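Local coordinates for protein beta-N-acetylhexosaminidase (Thermotoga neapolitana, PDB 5BZA) that probably hydrolyses terminal non-reducing N-acetyl-D-hexosamine residues from N-acetyl-beta-D-hexosaminides, as a thermostable member of glycosyl hydrolase family 3, at residues L236-L241 with D310-A315; V3-L8 with G300-S305; R28-L33 with G270-L275; H142-C147 with S200-A205. All coordinates share one frame; numbering follows the deposited sequence.

Contact 1: residues L236-L241 with D310-A315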
loop_
_atom_site.group_PDB
_atom_site.type_symbol
_atom_site.label_atom_id
_atom_site.label_comp_id
_atom_site.label_asym_id
_atom_site.label_seq_id
_atom_site.Cartn_x
_atom_site.Cartn_y
_atom_site.Cartn_z
ATOM N N LEU B 236 12.162 19.959 30.903
ATOM C CA LEU B 236 12.320 18.709 30.136
ATOM C C LEU B 236 13.535 18.672 29.229
ATOM O O LEU B 236 13.912 17.600 28.722
ATOM C CB LEU B 236 11.066 18.485 29.297
ATOM C CG LEU B 236 9.912 18.029 30.157
ATOM C CD1 LEU B 236 8.552 18.096 29.454
ATOM C CD2 LEU B 236 10.241 16.643 30.585
ATOM N N ASN B 237 14.143 19.835 29.017
ATOM C CA ASN B 237 15.379 19.953 28.246
ATOM C C ASN B 237 15.264 19.487 26.754
ATOM O O ASN B 237 16.243 19.038 26.120
ATOM C CB ASN B 237 16.497 19.187 28.977
ATOM C CG ASN B 237 17.869 19.704 28.620
ATOM O OD1 ASN B 237 18.042 20.917 28.435
ATOM N ND2 ASN B 237 18.849 18.799 28.484
ATOM N N PHE B 238 14.083 19.658 26.169
ATOM C CA PHE B 238 13.908 19.315 24.767
ATOM C C PHE B 238 14.377 20.489 23.920
ATOM O O PHE B 238 13.839 21.582 24.017
ATOM C CB PHE B 238 12.444 18.965 24.431
ATOM C CG PHE B 238 12.230 18.613 22.967
ATOM C CD1 PHE B 238 12.840 17.512 22.404
ATOM C CD2 PHE B 238 11.423 19.407 22.154
ATOM C CE1 PHE B 238 12.664 17.196 21.044
ATOM C CE2 PHE B 238 11.236 19.114 20.797
ATOM C CZ PHE B 238 11.863 17.995 20.238
ATOM N N LYS B 239 15.402 20.265 23.104
ATOM C CA LYS B 239 15.957 21.351 22.307
ATOM C C LYS B 239 15.638 21.106 20.827
ATOM O O LYS B 239 16.218 21.742 19.928
ATOM C CB LYS B 239 17.478 21.490 22.547
ATOM C CG LYS B 239 17.889 21.613 24.041
ATOM C CD LYS B 239 17.033 22.650 24.768
ATOM C CE LYS B 239 17.630 23.082 26.110
ATOM N NZ LYS B 239 16.643 23.879 26.917
ATOM N N GLY B 240 14.745 20.153 20.570
ATOM C CA GLY B 240 14.443 19.802 19.203
ATOM C C GLY B 240 13.324 20.640 18.620
ATOM O O GLY B 240 13.020 21.730 19.092
ATOM N N LEU B 241 12.699 20.094 17.579
ATOM C CA LEU B 241 11.689 20.779 16.796
ATOM C C LEU B 241 10.312 20.695 17.450
ATOM O O LEU B 241 9.829 19.590 17.796
ATOM C CB LEU B 241 11.664 20.175 15.372
ATOM C CG LEU B 241 10.628 20.675 14.361
ATOM C CD1 LEU B 241 10.834 22.182 14.037
ATOM C CD2 LEU B 241 10.677 19.844 13.064
ATOM N N ASP B 310 16.642 23.633 9.903
ATOM C CA ASP B 310 17.738 23.257 9.000
ATOM C C ASP B 310 18.458 22.001 9.493
ATOM O O ASP B 310 18.792 21.107 8.708
ATOM C CB ASP B 310 18.695 24.434 8.834
ATOM C CG ASP B 310 18.227 25.399 7.758
ATOM O OD1 ASP B 310 17.336 25.009 6.963
ATOM O OD2 ASP B 310 18.699 26.559 7.735
ATOM N N GLU B 311 18.680 21.905 10.793
ATOM C CA GLU B 311 19.268 20.671 11.297
ATOM C C GLU B 311 18.372 19.476 10.923
ATOM O O GLU B 311 18.874 18.497 10.349
ATOM C CB GLU B 311 19.520 20.768 12.813
ATOM C CG GLU B 311 20.674 21.751 13.110
ATOM C CD GLU B 311 20.806 22.164 14.594
ATOM O OE1 GLU B 311 21.830 22.812 14.940
ATOM O OE2 GLU B 311 19.879 21.893 15.402
ATOM N N TYR B 312 17.057 19.565 11.165
ATOM C CA TYR B 312 16.177 18.419 10.847
ATOM C C TYR B 312 16.202 18.083 9.346
ATOM O O TYR B 312 16.303 16.916 8.959
ATOM C CB TYR B 312 14.727 18.667 11.301
ATOM C CG TYR B 312 14.518 18.332 12.776
ATOM C CD1 TYR B 312 15.164 19.074 13.766
ATOM C CD2 TYR B 312 13.713 17.256 13.183
ATOM C CE1 TYR B 312 15.005 18.770 15.139
ATOM C CE2 TYR B 312 13.554 16.937 14.563
ATOM C CZ TYR B 312 14.203 17.707 15.539
ATOM O OH TYR B 312 14.056 17.436 16.915
ATOM N N LEU B 313 16.064 19.114 8.519
ATOM C CA LEU B 313 16.106 18.982 7.083
ATOM C C LEU B 313 17.349 18.237 6.663
ATOM O O LEU B 313 17.278 17.271 5.891
ATOM C CB LEU B 313 16.073 20.351 6.412
ATOM C CG LEU B 313 14.689 21.002 6.352
ATOM C CD1 LEU B 313 14.721 22.409 5.792
ATOM C CD2 LEU B 313 13.790 20.114 5.492
ATOM N N SER B 314 18.487 18.644 7.208
ATOM C CA SER B 314 19.748 18.010 6.836
ATOM C C SER B 314 19.747 16.544 7.261
ATOM O O SER B 314 20.272 15.679 6.549
ATOM C CB SER B 314 20.924 18.775 7.422
ATOM O OG SER B 314 21.003 20.044 6.781
ATOM N N ALA B 315 19.101 16.254 8.387
ATOM C CA ALA B 315 19.054 14.880 8.909
ATOM C C ALA B 315 18.339 13.862 7.978
ATOM O O ALA B 315 18.411 12.651 8.202
ATOM C CB ALA B 315 18.392 14.868 10.295
#
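Leu241 lies over one face of the Tyr312 ring, where helix 299-314 of the TIM-barrel domain packs against the loop leading into strand 241-243. The tyrosine CG stands beside its backbone N and anti to the carbonyl carbon (chi1 -83°), a setting that sends the ring out from the helix to the strand entrance. Leu241 CB then sits 3.7 Å from the ring centroid, a CH-pi contact close to the ring normal, while Leu241 CD2 reaches back to Tyr312 CD2 at 4.0 Å. On the opposite face Lys203 makes a cation-pi contact, so the ring is sandwiched. Its hydroxyl is used twice: it accepts the Leu241 N-H and donates to Thr204 O, linking the starts of two neighbouring barrel strands. Gly240 CA lies near the ring plane, 3.3 Å from Tyr312 OH. With a phenylalanine in place of Tyr312 the ring could still lie under Leu241, but the Leu241 amide and Thr204 carbonyl would probably each lose a partner. Phe238, stacked on Phe198, brings its CZ obliquely to within 4.0 Å of Tyr312 OH. The bond from Leu241 N to Tyr312 OH measures 3.1 Å and is nearly straight, with an angle of 161° at the hydrogen.

Contact 2: residues V3-L8 with G300-S305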
loop_
_atom_site.group_PDB
_atom_site.type_symbol
_atom_site.label_atom_id
_atom_site.label_comp_id
_atom_site.label_asym_id
_atom_site.label_seq_id
_atom_site.Cartn_x
_atom_site.Cartn_y
_atom_site.Cartn_z
ATOM N N VAL B 3 14.851 35.274 3.633
ATOM C CA VAL B 3 14.069 34.605 2.591
ATOM C C VAL B 3 13.678 33.229 3.160
ATOM O O VAL B 3 12.909 32.467 2.551
ATOM C CB VAL B 3 14.855 34.513 1.241
ATOM C CG1 VAL B 3 14.161 33.605 0.213
ATOM C CG2 VAL B 3 14.976 35.893 0.629
ATOM N N ASP B 4 14.178 32.929 4.362
ATOM C CA ASP B 4 13.926 31.627 4.977
ATOM C C ASP B 4 12.765 31.566 5.969
ATOM O O ASP B 4 12.675 30.598 6.724
ATOM C CB ASP B 4 15.176 31.173 5.751
ATOM C CG ASP B 4 16.287 30.684 4.857
ATOM O OD1 ASP B 4 15.991 30.282 3.710
ATOM O OD2 ASP B 4 17.456 30.687 5.315
ATOM N N LEU B 5 11.802 32.482 5.899
ATOM C CA LEU B 5 10.761 32.454 6.926
ATOM C C LEU B 5 9.795 31.313 6.697
ATOM O O LEU B 5 9.041 30.921 7.627
ATOM C CB LEU B 5 9.995 33.782 6.954
ATOM C CG LEU B 5 10.894 34.875 7.502
ATOM C CD1 LEU B 5 10.161 36.188 7.557
ATOM C CD2 LEU B 5 11.320 34.426 8.892
ATOM N N GLY B 6 9.871 30.744 5.487
ATOM C CA GLY B 6 9.057 29.620 5.099
ATOM C C GLY B 6 9.450 28.420 5.917
ATOM O O GLY B 6 8.663 27.504 6.114
ATOM N N LYS B 7 10.669 28.431 6.435
ATOM C CA LYS B 7 11.078 27.332 7.298
ATOM C C LYS B 7 10.239 27.258 8.576
ATOM O O LYS B 7 10.169 26.224 9.226
ATOM C CB LYS B 7 12.570 27.438 7.592
ATOM C CG LYS B 7 13.345 27.161 6.297
ATOM C CD LYS B 7 14.840 27.071 6.436
ATOM C CE LYS B 7 15.429 26.790 5.058
ATOM N NZ LYS B 7 16.913 26.712 5.049
ATOM N N LEU B 8 9.543 28.329 8.907
ATOM C CA LEU B 8 8.747 28.287 10.119
ATOM C C LEU B 8 7.322 27.820 9.831
ATOM O O LEU B 8 6.435 27.971 10.675
ATOM C CB LEU B 8 8.721 29.664 10.808
ATOM C CG LEU B 8 9.827 29.921 11.845
ATOM C CD1 LEU B 8 11.188 29.756 11.212
ATOM C CD2 LEU B 8 9.696 31.293 12.550
ATOM N N GLY B 300 16.021 36.630 17.660
ATOM C CA GLY B 300 16.787 35.492 18.149
ATOM C C GLY B 300 15.999 34.191 18.085
ATOM O O GLY B 300 16.548 33.123 17.784
ATOM N N LYS B 301 14.697 34.292 18.349
ATOM C CA LYS B 301 13.825 33.130 18.379
ATOM C C LYS B 301 13.566 32.596 16.964
ATOM O O LYS B 301 13.644 31.379 16.728
ATOM C CB LYS B 301 12.524 33.494 19.061
ATOM C CG LYS B 301 12.727 33.693 20.523
ATOM C CD LYS B 301 11.459 34.130 21.203
ATOM C CE LYS B 301 11.766 34.527 22.636
ATOM N NZ LYS B 301 10.797 35.554 23.006
ATOM N N VAL B 302 13.278 33.502 16.034
ATOM C CA VAL B 302 13.086 33.127 14.637
ATOM C C VAL B 302 14.330 32.456 14.120
ATOM O O VAL B 302 14.241 31.423 13.465
ATOM C CB VAL B 302 12.745 34.322 13.727
ATOM C CG1 VAL B 302 12.618 33.858 12.295
ATOM C CG2 VAL B 302 11.454 34.954 14.153
ATOM N N GLU B 303 15.489 33.025 14.454
ATOM C CA GLU B 303 16.786 32.476 14.052
ATOM C C GLU B 303 17.101 31.090 14.647
ATOM O O GLU B 303 17.647 30.215 13.952
ATOM C CB GLU B 303 17.893 33.460 14.420
ATOM C CG GLU B 303 19.276 33.060 13.921
ATOM C CD GLU B 303 20.383 33.880 14.564
ATOM O OE1 GLU B 303 20.062 34.844 15.317
ATOM O OE2 GLU B 303 21.570 33.554 14.314
ATOM N N ARG B 304 16.809 30.899 15.935
ATOM C CA ARG B 304 17.045 29.605 16.582
ATOM C C ARG B 304 16.148 28.566 15.946
ATOM O O ARG B 304 16.555 27.430 15.713
ATOM C CB ARG B 304 16.796 29.675 18.106
ATOM C CG ARG B 304 17.886 30.450 18.870
ATOM C CD ARG B 304 17.897 30.222 20.388
ATOM N NE ARG B 304 16.733 30.764 21.099
ATOM C CZ ARG B 304 16.629 32.028 21.533
ATOM N NH1 ARG B 304 17.603 32.912 21.292
ATOM N NH2 ARG B 304 15.531 32.426 22.183
ATOM N N SER B 305 14.912 28.982 15.686
ATOM C CA SER B 305 13.935 28.165 14.996
ATOM C C SER B 305 14.426 27.710 13.612
ATOM O O SER B 305 14.423 26.514 13.306
ATOM C CB SER B 305 12.634 28.949 14.880
ATOM O OG SER B 305 11.997 29.024 16.152
#
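Val302 presents one methyl, CG1, to two leucines at once, and both leucine side chains run at about a right angle to that of the valine. Leu5 brings CD2 to 3.7 Å from Val302 CG1, and Leu8 brings its own CD2 to 3.9 Å from the same methyl. They can share a target because residues 5-7 form a short 3-10 turn, in which Leu8 N bonds back to Leu5 O at 2.9 Å. Leu8 also forks: its CD1 lies 4.0 Å from Ser305 CB, one turn further along. With Val302 CG1 anti to the backbone N (chi1 178°), this methyl is the branch turned to the leucines. Ile292 of helix 281-293 packs on both Val302 and Leu5. In the TIM-barrel domain this joins the segment leading into the first strand, 9-13, to helix 299-314, far along the chain. Ser305 offers the leucine only carbon; its OG bonds to Lys301 O at 2.9 Å, from above the carbonyl plane, and also meets Asn271 ND2. The two segments are held against each other by apolar packing, with the buried serine oxygen satisfied by its own helix and by a residue outside the interface.

Contact 3: residues R28-L33 with G270-L275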
loop_
_atom_site.group_PDB
_atom_site.type_symbol
_atom_site.label_atom_id
_atom_site.label_comp_id
_atom_site.label_asym_id
_atom_site.label_seq_id
_atom_site.Cartn_x
_atom_site.Cartn_y
_atom_site.Cartn_z
ATOM N N ARG B 28 8.338 28.790 0.030
ATOM C CA ARG B 28 9.277 27.734 0.431
ATOM C C ARG B 28 8.964 27.224 1.876
ATOM O O ARG B 28 9.839 27.245 2.758
ATOM C CB ARG B 28 10.724 28.253 0.379
ATOM C CG ARG B 28 11.172 28.896 -0.943
ATOM C CD ARG B 28 11.096 27.965 -2.138
ATOM N NE ARG B 28 11.275 28.707 -3.397
ATOM C CZ ARG B 28 11.319 28.151 -4.610
ATOM N NH1 ARG B 28 11.224 26.831 -4.734
ATOM N NH2 ARG B 28 11.463 28.916 -5.694
ATOM N N PRO B 29 7.732 26.738 2.122
ATOM C CA PRO B 29 7.526 26.134 3.440
ATOM C C PRO B 29 8.441 24.952 3.598
ATOM O O PRO B 29 8.618 24.219 2.612
ATOM C CB PRO B 29 6.068 25.676 3.410
ATOM C CG PRO B 29 5.773 25.503 1.924
ATOM C CD PRO B 29 6.571 26.559 1.238
ATOM N N ALA B 30 8.969 24.732 4.796
ATOM C CA ALA B 30 9.899 23.643 4.995
ATOM C C ALA B 30 9.150 22.328 5.170
ATOM O O ALA B 30 9.712 21.247 4.908
ATOM C CB ALA B 30 10.791 23.918 6.209
ATOM N N GLY B 31 7.874 22.403 5.547
ATOM C CA GLY B 31 7.116 21.200 5.852
ATOM C C GLY B 31 5.862 21.003 5.005
ATOM O O GLY B 31 5.122 21.970 4.753
ATOM N N VAL B 32 5.628 19.743 4.589
ATOM C CA VAL B 32 4.515 19.378 3.738
ATOM C C VAL B 32 3.803 18.218 4.419
ATOM O O VAL B 32 4.404 17.167 4.703
ATOM C CB VAL B 32 5.003 18.953 2.278
ATOM C CG1 VAL B 32 3.878 18.267 1.471
ATOM C CG2 VAL B 32 5.552 20.146 1.497
ATOM N N LEU B 33 2.535 18.419 4.710
ATOM C CA LEU B 33 1.671 17.380 5.253
ATOM C C LEU B 33 0.700 17.061 4.147
ATOM O O LEU B 33 0.069 17.997 3.579
ATOM C CB LEU B 33 0.910 17.847 6.503
ATOM C CG LEU B 33 -0.305 17.021 6.977
ATOM C CD1 LEU B 33 0.093 15.569 7.257
ATOM C CD2 LEU B 33 -0.950 17.647 8.262
ATOM N N GLY B 270 7.937 27.981 20.300
ATOM C CA GLY B 270 7.630 27.142 19.157
ATOM C C GLY B 270 8.518 27.361 17.927
ATOM O O GLY B 270 9.049 28.453 17.715
ATOM N N ASN B 271 8.680 26.327 17.100
ATOM C CA ASN B 271 9.494 26.439 15.904
ATOM C C ASN B 271 8.691 26.436 14.601
ATOM O O ASN B 271 8.911 27.269 13.733
ATOM C CB ASN B 271 10.500 25.306 15.828
ATOM C CG ASN B 271 11.393 25.234 17.025
ATOM O OD1 ASN B 271 11.596 24.138 17.575
ATOM N ND2 ASN B 271 11.982 26.374 17.414
ATOM N N MET B 272 7.801 25.469 14.421
ATOM C CA MET B 272 7.073 25.429 13.167
ATOM C C MET B 272 5.600 25.556 13.370
ATOM O O MET B 272 4.993 24.784 14.109
ATOM C CB MET B 272 7.343 24.133 12.385
ATOM C CG MET B 272 8.740 24.010 11.857
ATOM S SD MET B 272 8.986 22.643 10.685
ATOM C CE MET B 272 8.438 23.423 9.163
ATOM N N ILE B 273 5.019 26.492 12.636
ATOM C CA ILE B 273 3.572 26.661 12.633
ATOM C C ILE B 273 2.895 25.716 11.629
ATOM O O ILE B 273 3.181 25.786 10.444
ATOM C CB ILE B 273 3.231 28.100 12.330
ATOM C CG1 ILE B 273 3.780 28.940 13.493
ATOM C CG2 ILE B 273 1.742 28.228 12.130
ATOM C CD1 ILE B 273 3.797 30.432 13.285
ATOM N N LEU B 274 2.024 24.825 12.119
ATOM C CA LEU B 274 1.301 23.904 11.256
ATOM C C LEU B 274 -0.022 24.539 10.780
ATOM O O LEU B 274 -0.824 25.009 11.596
ATOM C CB LEU B 274 1.059 22.577 11.988
ATOM C CG LEU B 274 0.297 21.477 11.237
ATOM C CD1 LEU B 274 1.208 20.851 10.141
ATOM C CD2 LEU B 274 -0.258 20.383 12.117
ATOM N N LEU B 275 -0.184 24.671 9.457
ATOM C CA LEU B 275 -1.457 25.074 8.820
ATOM C C LEU B 275 -2.135 23.905 8.186
ATOM O O LEU B 275 -1.479 23.175 7.457
ATOM C CB LEU B 275 -1.233 26.117 7.747
ATOM C CG LEU B 275 -0.483 27.320 8.283
ATOM C CD1 LEU B 275 -0.196 28.276 7.162
ATOM C CD2 LEU B 275 -1.348 27.964 9.422
#
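Three torsions carry Met272 across to Ala30 and Gly31. CG sits beside the backbone N (chi1 -68°), the chain runs on extended through chi2, and then it bends at the sulfur (chi3 84°), which lays the terminal methyl against the other segment. CE ends 3.8 Å from Ala30 CB and equally 3.8 Å from Gly31 N, touching a side chain and a backbone amide together. Gly31 has no side chain here, and the position is tight: a beta carbon on it would lie only about 3.3 Å from Met272 CE. Further along, Leu33 and Leu274 meet by their branch ends. Each has CG anti to its backbone N, as in Leu274 (chi1 180°), and Leu33 CD2 comes to 4.3 Å from Leu274 CD1, a looser touch than that of the methionine.

The strands are not direct neighbours in the barrel. Strand 9-13 runs between 31-34 and 273-275, with Gly31 making backbone bonds to Phe9 and Cys11, and the CA atoms of Gly31 and Leu274 stand 8.4 Å apart. The side chains thus meet inside the TIM barrel, where Phe10 of the intervening strand packs on both Met272 and Leu274. Met272 also touches Leu241 and Leu243 of strand 241-243, and Val309 of helix 299-314.

Leu274 lies about 4 Å, side chain to side chain, from Asp245, which with His161 forms a cadmium site. The side chains that meet are all apolar, and the contact rests on shape and dispersion, forming an apolar core that ends right beside a polar, metal-binding residue.

Contact 4: residues H142-C147 with S200-A205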
loop_
_atom_site.group_PDB
_atom_site.type_symbol
_atom_site.label_atom_id
_atom_site.label_comp_id
_atom_site.label_asym_id
_atom_site.label_seq_id
_atom_site.Cartn_x
_atom_site.Cartn_y
_atom_site.Cartn_z
ATOM N N HIS B 142 5.328 1.704 25.222
ATOM C CA HIS B 142 4.824 1.540 23.861
ATOM C C HIS B 142 5.173 2.749 22.981
ATOM O O HIS B 142 5.450 2.600 21.789
ATOM C CB HIS B 142 3.327 1.302 23.874
ATOM C CG HIS B 142 2.950 -0.052 24.376
ATOM N ND1 HIS B 142 2.977 -0.387 25.719
ATOM C CD2 HIS B 142 2.578 -1.175 23.717
ATOM C CE1 HIS B 142 2.586 -1.640 25.862
ATOM N NE2 HIS B 142 2.351 -2.147 24.660
ATOM N N GLY B 143 5.150 3.933 23.567
ATOM C CA GLY B 143 5.544 5.148 22.867
ATOM C C GLY B 143 7.018 5.180 22.511
ATOM O O GLY B 143 7.402 5.655 21.407
ATOM N N MET B 144 7.861 4.709 23.441
ATOM C CA MET B 144 9.284 4.617 23.146
ATOM C C MET B 144 9.544 3.602 22.020
ATOM O O MET B 144 10.339 3.848 21.118
ATOM C CB MET B 144 10.074 4.230 24.389
ATOM C CG MET B 144 11.570 4.368 24.241
ATOM S SD MET B 144 12.244 6.045 24.121
ATOM C CE MET B 144 12.530 6.141 22.348
ATOM N N GLU B 145 8.900 2.453 22.108
ATOM C CA GLU B 145 9.015 1.462 21.064
ATOM C C GLU B 145 8.584 2.043 19.742
ATOM O O GLU B 145 9.237 1.802 18.716
ATOM C CB GLU B 145 8.196 0.234 21.386
ATOM C CG GLU B 145 8.908 -0.769 22.300
ATOM C CD GLU B 145 10.006 -1.547 21.556
ATOM O OE1 GLU B 145 10.135 -1.386 20.311
ATOM O OE2 GLU B 145 10.694 -2.377 22.189
ATOM N N ALA B 146 7.505 2.819 19.754
ATOM C CA ALA B 146 7.009 3.386 18.519
ATOM C C ALA B 146 8.014 4.327 17.906
ATOM O O ALA B 146 8.290 4.274 16.691
ATOM C CB ALA B 146 5.694 4.090 18.743
ATOM N N CYS B 147 8.562 5.207 18.728
ATOM C CA CYS B 147 9.536 6.167 18.208
ATOM C C CYS B 147 10.786 5.488 17.655
ATOM O O CYS B 147 11.314 5.916 16.620
ATOM C CB CYS B 147 9.926 7.179 19.301
ATOM S SG CYS B 147 8.585 8.349 19.601
ATOM N N SER B 200 15.731 9.301 25.832
ATOM C CA SER B 200 16.392 8.446 24.824
ATOM C C SER B 200 17.260 9.270 23.896
ATOM O O SER B 200 17.318 10.489 23.995
ATOM C CB SER B 200 15.359 7.677 23.971
ATOM O OG SER B 200 14.733 8.532 22.982
ATOM N N ARG B 201 17.895 8.606 22.938
ATOM C CA ARG B 201 18.613 9.315 21.873
ATOM C C ARG B 201 17.879 9.260 20.523
ATOM O O ARG B 201 18.479 9.609 19.515
ATOM C CB ARG B 201 20.038 8.748 21.684
ATOM C CG ARG B 201 21.023 8.945 22.860
ATOM C CD ARG B 201 21.438 10.419 23.019
ATOM N NE ARG B 201 22.130 10.953 21.837
ATOM C CZ ARG B 201 22.678 12.170 21.753
ATOM N NH1 ARG B 201 22.585 13.034 22.768
ATOM N NH2 ARG B 201 23.294 12.558 20.632
ATOM N N VAL B 202 16.582 8.916 20.502
ATOM C CA VAL B 202 15.833 9.001 19.255
ATOM C C VAL B 202 15.544 10.458 18.941
ATOM O O VAL B 202 15.058 11.211 19.798
ATOM C CB VAL B 202 14.474 8.247 19.295
ATOM C CG1 VAL B 202 13.723 8.428 17.969
ATOM C CG2 VAL B 202 14.672 6.782 19.540
ATOM N N LYS B 203 15.874 10.870 17.728
ATOM C CA LYS B 203 15.524 12.198 17.287
ATOM C C LYS B 203 14.021 12.231 17.102
ATOM O O LYS B 203 13.454 11.353 16.407
ATOM C CB LYS B 203 16.212 12.565 15.979
ATOM C CG LYS B 203 15.956 14.011 15.552
ATOM C CD LYS B 203 16.877 14.426 14.424
ATOM C CE LYS B 203 17.132 15.926 14.471
ATOM N NZ LYS B 203 18.556 16.271 14.195
ATOM N N THR B 204 13.366 13.250 17.650
ATOM C CA THR B 204 11.910 13.333 17.521
ATOM C C THR B 204 11.457 14.782 17.357
ATOM O O THR B 204 12.153 15.695 17.760
ATOM C CB THR B 204 11.171 12.697 18.771
ATOM O OG1 THR B 204 9.754 12.724 18.560
ATOM C CG2 THR B 204 11.442 13.481 20.078
ATOM N N ALA B 205 10.298 15.010 16.734
ATOM C CA ALA B 205 9.667 16.335 16.866
ATOM C C ALA B 205 8.571 16.251 17.951
ATOM O O ALA B 205 8.140 15.166 18.345
ATOM C CB ALA B 205 9.091 16.844 15.512
#
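Met144 lays its thioether end over Ser200, with SD 3.5 Å from Ser200 CB and CE 3.3 Å from Ser200 OG. Although CG stands anti to the backbone N, the chain bends at both chi2 (69°) and chi3, which carries the methyl off the helix onto the loop. The same CE touches Val202 CG2 at 3.6 Å, the methionine and valine side chains lying alongside with their ends pointing opposite ways. Val202 uses its two methyls on different partners: CG1 turns to the helix backbone, 3.7 Å from Cys147 O, and lies more loosely against Cys147 CB at 4.2 Å.

Ser200 is fixed from its own side. Its OG sits between the backbone N and the carbonyl carbon (chi1 76°), from where it accepts the amide of Val202 at 3.1 Å between Val202 N and Ser200 OG, an ST turn with a nearly straight bond (160°). It also bonds to Ile197 O, at the end of helix 192-198. Replacing the serine by an alanine would remove the hydroxyl, and is likely to leave the Val202 amide without this acceptor and the turn freer to relax.

Ile197 and strand 156-162 back the cysteine. The arrangement belongs to the outer layer of the TIM barrel: helix 136-153 packs on the loop that follows helix 192-198 and feeds strand 205-208, where an ST turn shapes the helix-to-strand connection.

How the contacts relate
Helix 299-314 serves both contact 1 and contact 2, whose centres lie 13 Å apart, and a salt bridge joins them: Asp310 OD1 to Lys7 NZ, 2.6 Å. Contact 1 meets contact 4 through Tyr312 OH and Thr204 O at 2.7 Å, and packs on contact 3, Leu241 CD1 to Met272 CG 3.5 Å. Contacts 2 and 3, with centres 11 Å apart, share two links: Leu8 O to Ile273 N at 2.8 Å and Ser305 OG to Asn271 ND2 at 2.9 Å. Contacts 2 and 4 do not touch, their centres about 26 Å apart. Contact 3 lies in the barrel interior, its Leu274 side chain about 7 Å from a bound cadmium ion; contacts 1, 2 and 4 lie away from the annotated sites.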